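Local coordinates for protein ectonucleotide pyrophosphatase/phosphodiesterase family member 5 (Mus musculus, PDB 5VEO) that belongs to the zinc-dependent ectonucleotide pyrophosphatases/phosphodiesterases and probably hydrolyses a restricted range of nucleotide phosphodiester substrates, at residues Val47-Asn52 with Glu333-Phe338. The protein carries 1 engineered substitution. Residues are numbered along the deposited sequence; the frame is centred on the assembly and turned at random.
Sequences VNQVTN and EMHPIF. With EDO (1,2-ethanediol), chain K.
In the central mixed β-sheet, strand 45-51 runs antiparallel to strand 338-341, and this contact takes in the start of that pairing and the loop leading into it. V47 N gives a nearly straight hydrogen bond to F338 O (3.0 Å, 172°). The return link, F338 N to V47 O, goes through a water, and a second water ties P336 O to N48 O and V50 N. These water bridges lie where the chain turns a corner at N48, within the alkaline-phosphatase-like fold of the family. Further along, the H335 ring has V50 O over one face, 3.1 Å from CG. H335 ND1 donates to Q49 OE1 (2.8 Å), which the bent Q49 chain brings close to the ring plane, while H335 NE2 bonds N329 O. An alanine here would remove both ring bonds, and would probably loosen the loop's hold on Q49 and its own internal tie to N329. V50 CG2 packs on F338 CB (3.6 Å) and V50 CG1 on P336 CG (3.9 Å). N52 ND2 reaches M334 O only weakly (3.0 Å, 124°); its stronger partner is the carbonyl of zinc ligand D224, and N52 OD1 is buried without a partner.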
ATOM      1  N   VAL A  47      11.060  -0.840  12.737  1.00 10.51           N
ATOM      2  CA  VAL A  47      11.448   0.447  12.171  1.00 10.80           C
ATOM      3  C   VAL A  47      10.376   1.463  12.551  1.00  8.41           C
ATOM      4  O   VAL A  47       9.204   1.278  12.219  1.00 10.86           O
ATOM      5  CB  VAL A  47      11.623   0.375  10.647  1.00 12.09           C
ATOM      6  CG1 VAL A  47      11.946   1.758  10.088  1.00 13.12           C
ATOM      7  CG2 VAL A  47      12.746  -0.624  10.275  1.00 12.97           C
ATOM      8  N   ASN A  48      10.774   2.552  13.228  1.00  9.61           N
ATOM      9  CA  ASN A  48       9.782   3.524  13.696  1.00  9.99           C
ATOM     10  C   ASN A  48       9.049   4.223  12.552  1.00  7.94           C
ATOM     11  O   ASN A  48       7.816   4.356  12.586  1.00 10.31           O
ATOM     12  CB  ASN A  48      10.447   4.586  14.574  1.00  9.85           C
ATOM     13  CG  ASN A  48      10.716   4.110  15.973  1.00  9.66           C
ATOM     14  OD1 ASN A  48      10.092   3.169  16.468  1.00 13.07           O
ATOM     15  ND2 ASN A  48      11.615   4.824  16.663  1.00 12.39           N
ATOM     16  N   GLN A  49       9.794   4.771  11.585  1.00  9.67           N
ATOM     17  CA  GLN A  49       9.244   5.683  10.576  1.00  8.68           C
ATOM     18  C   GLN A  49       9.592   5.185   9.179  1.00  7.59           C
ATOM     19  O   GLN A  49      10.710   5.375   8.695  1.00 10.21           O
ATOM     20  CB  GLN A  49       9.740   7.110  10.779  1.00 11.22           C
ATOM     21  CG  GLN A  49       9.063   7.785  11.951  1.00 11.39           C
ATOM     22  CD  GLN A  49       7.558   8.012  11.731  1.00 13.35           C
ATOM     23  OE1 GLN A  49       7.148   8.779  10.866  1.00 15.11           O
ATOM     24  NE2 GLN A  49       6.744   7.321  12.493  1.00 18.41           N
ATOM     25  N   VAL A  50       8.587   4.598   8.543  1.00  8.65           N
ATOM     26  CA  VAL A  50       8.655   4.106   7.173  1.00  7.42           C
ATOM     27  C   VAL A  50       8.033   5.148   6.279  1.00  8.30           C
ATOM     28  O   VAL A  50       6.824   5.412   6.368  1.00  8.64           O
ATOM     29  CB  VAL A  50       7.900   2.786   7.018  1.00  9.12           C
ATOM     30  CG1 VAL A  50       7.919   2.318   5.536  1.00 10.99           C
ATOM     31  CG2 VAL A  50       8.439   1.747   7.979  1.00 12.34           C
ATOM     32  N   THR A  51       8.841   5.755   5.433  1.00  7.77           N
ATOM     33  CA  THR A  51       8.299   6.653   4.428  1.00  7.79           C
ATOM     34  C   THR A  51       7.821   5.816   3.256  1.00  7.42           C
ATOM     35  O   THR A  51       8.634   5.208   2.538  1.00  8.76           O
ATOM     36  CB  THR A  51       9.334   7.672   3.977  1.00 10.44           C
ATOM     37  OG1 THR A  51       9.714   8.469   5.088  1.00 14.00           O
ATOM     38  CG2 THR A  51       8.747   8.561   2.920  1.00 12.44           C
ATOM     39  N   ASN A  52       6.508   5.771   3.081  1.00  8.31           N
ATOM     40  CA  ASN A  52       5.878   5.042   1.989  1.00  7.06           C
ATOM     41  C   ASN A  52       5.806   5.973   0.778  1.00  8.05           C
ATOM     42  O   ASN A  52       6.565   6.946   0.697  1.00 10.30           O
ATOM     43  CB  ASN A  52       4.530   4.471   2.465  1.00  7.84           C
ATOM     44  CG  ASN A  52       3.568   5.537   3.026  1.00  7.62           C
ATOM     45  OD1 ASN A  52       3.966   6.660   3.382  1.00  9.30           O
ATOM     46  ND2 ASN A  52       2.285   5.162   3.141  1.00  7.03           N
ATOM     47  N   GLU A 333       1.201  10.454  10.023  1.00  5.55           N
ATOM     48  CA  GLU A 333      -0.010   9.649  10.125  1.00  5.51           C
ATOM     49  C   GLU A 333      -0.201   8.743   8.912  1.00  4.70           C
ATOM     50  O   GLU A 333      -0.964   7.776   9.001  1.00  6.55           O
ATOM     51  CB  GLU A 333      -1.239  10.530  10.339  1.00  6.53           C
ATOM     52  CG  GLU A 333      -1.237  11.136  11.750  1.00  8.48           C
ATOM     53  CD  GLU A 333      -2.412  11.980  12.128  1.00 25.38           C
ATOM     54  OE1 GLU A 333      -3.459  11.897  11.496  1.00 30.26           O
ATOM     55  OE2 GLU A 333      -2.264  12.758  13.108  1.00 30.20           O
ATOM     56  N   MET A 334       0.465   9.035   7.791  1.00  5.90           N
ATOM     57  CA  MET A 334       0.382   8.173   6.613  1.00  6.42           C
ATOM     58  C   MET A 334       1.362   7.009   6.657  1.00  6.28           C
ATOM     59  O   MET A 334       1.284   6.127   5.786  1.00  6.15           O
ATOM     60  CB  MET A 334       0.612   8.993   5.353  1.00  5.25           C
ATOM     61  CG  MET A 334      -0.501   9.962   5.045  1.00  6.35           C
ATOM     62  SD  MET A 334      -2.112   9.185   4.850  1.00  6.99           S
ATOM     63  CE  MET A 334      -2.837   9.474   6.427  1.00  8.68           C
ATOM     64  N   HIS A 335       2.243   6.949   7.686  1.00  5.42           N
ATOM     65  CA  HIS A 335       3.310   5.950   7.674  1.00  5.60           C
ATOM     66  C   HIS A 335       2.857   4.621   8.284  1.00  5.14           C
ATOM     67  O   HIS A 335       2.186   4.597   9.321  1.00  7.47           O
ATOM     68  CB  HIS A 335       4.531   6.472   8.417  1.00  7.91           C
ATOM     69  CG  HIS A 335       5.166   7.636   7.730  1.00  7.13           C
ATOM     70  ND1 HIS A 335       6.102   8.446   8.329  1.00  9.94           N
ATOM     71  CD2 HIS A 335       4.972   8.139   6.489  1.00  8.03           C
ATOM     72  CE1 HIS A 335       6.461   9.400   7.487  1.00 11.30           C
ATOM     73  NE2 HIS A 335       5.801   9.223   6.356  1.00 10.37           N
ATOM     74  N   PRO A 336       3.237   3.510   7.656  1.00  5.68           N
ATOM     75  CA  PRO A 336       2.858   2.184   8.139  1.00  6.39           C
ATOM     76  C   PRO A 336       3.834   1.614   9.156  1.00  5.36           C
ATOM     77  O   PRO A 336       5.008   1.968   9.190  1.00  8.53           O
ATOM     78  CB  PRO A 336       2.939   1.341   6.865  1.00  6.44           C
ATOM     79  CG  PRO A 336       4.095   1.961   6.128  1.00  6.88           C
ATOM     80  CD  PRO A 336       3.980   3.450   6.393  1.00  5.65           C
ATOM     81  N   ILE A 337       3.346   0.612   9.890  1.00  6.61           N
ATOM     82  CA  ILE A 337       4.218  -0.211  10.724  1.00  6.49           C
ATOM     83  C   ILE A 337       5.202  -0.982   9.856  1.00  7.49           C
ATOM     84  O   ILE A 337       4.925  -1.313   8.684  1.00  7.66           O
ATOM     85  CB  ILE A 337       3.443  -1.229  11.578  1.00 11.98           C
ATOM     86  CG1 ILE A 337       2.550  -2.092  10.679  1.00 10.36           C
ATOM     87  CG2 ILE A 337       2.774  -0.582  12.737  1.00 26.60           C
ATOM     88  CD1 ILE A 337       2.194  -3.430  11.241  1.00 22.26           C
ATOM     89  N   PHE A 338       6.338  -1.332  10.457  1.00  9.06           N
ATOM     90  CA  PHE A 338       7.252  -2.322   9.881  1.00  8.88           C
ATOM     91  C   PHE A 338       7.964  -3.060  11.007  1.00  9.05           C
ATOM     92  O   PHE A 338       8.636  -2.437  11.842  1.00  9.93           O
ATOM     93  CB  PHE A 338       8.277  -1.668   8.953  1.00  9.26           C
ATOM     94  CG  PHE A 338       9.200  -2.647   8.286  1.00  8.80           C
ATOM     95  CD1 PHE A 338       8.961  -3.058   6.987  1.00 11.25           C
ATOM     96  CD2 PHE A 338      10.303  -3.163   8.959  1.00 12.17           C
ATOM     97  CE1 PHE A 338       9.813  -3.978   6.365  1.00 11.32           C
ATOM     98  CE2 PHE A 338      11.136  -4.066   8.355  1.00 15.76           C
ATOM     99  CZ  PHE A 338      10.891  -4.477   7.048  1.00 16.31           C
TER
HETATM  100  C1  EDO K 518       9.597   6.604  -0.330  1.00 26.29           C
HETATM  101  O1  EDO K 518       9.713   5.160  -0.213  1.00 28.09           O
HETATM  102  C2  EDO K 518      10.939   7.336  -0.515  1.00 31.39           C
HETATM  103  O2  EDO K 518      10.734   8.775  -0.611  1.00 30.05           O
HETATM  104  O   HOH W   1       6.748   0.583  12.690  1.00 14.94           O
HETATM  105  O   HOH W   2       6.359   4.126  10.149  1.00  9.37           O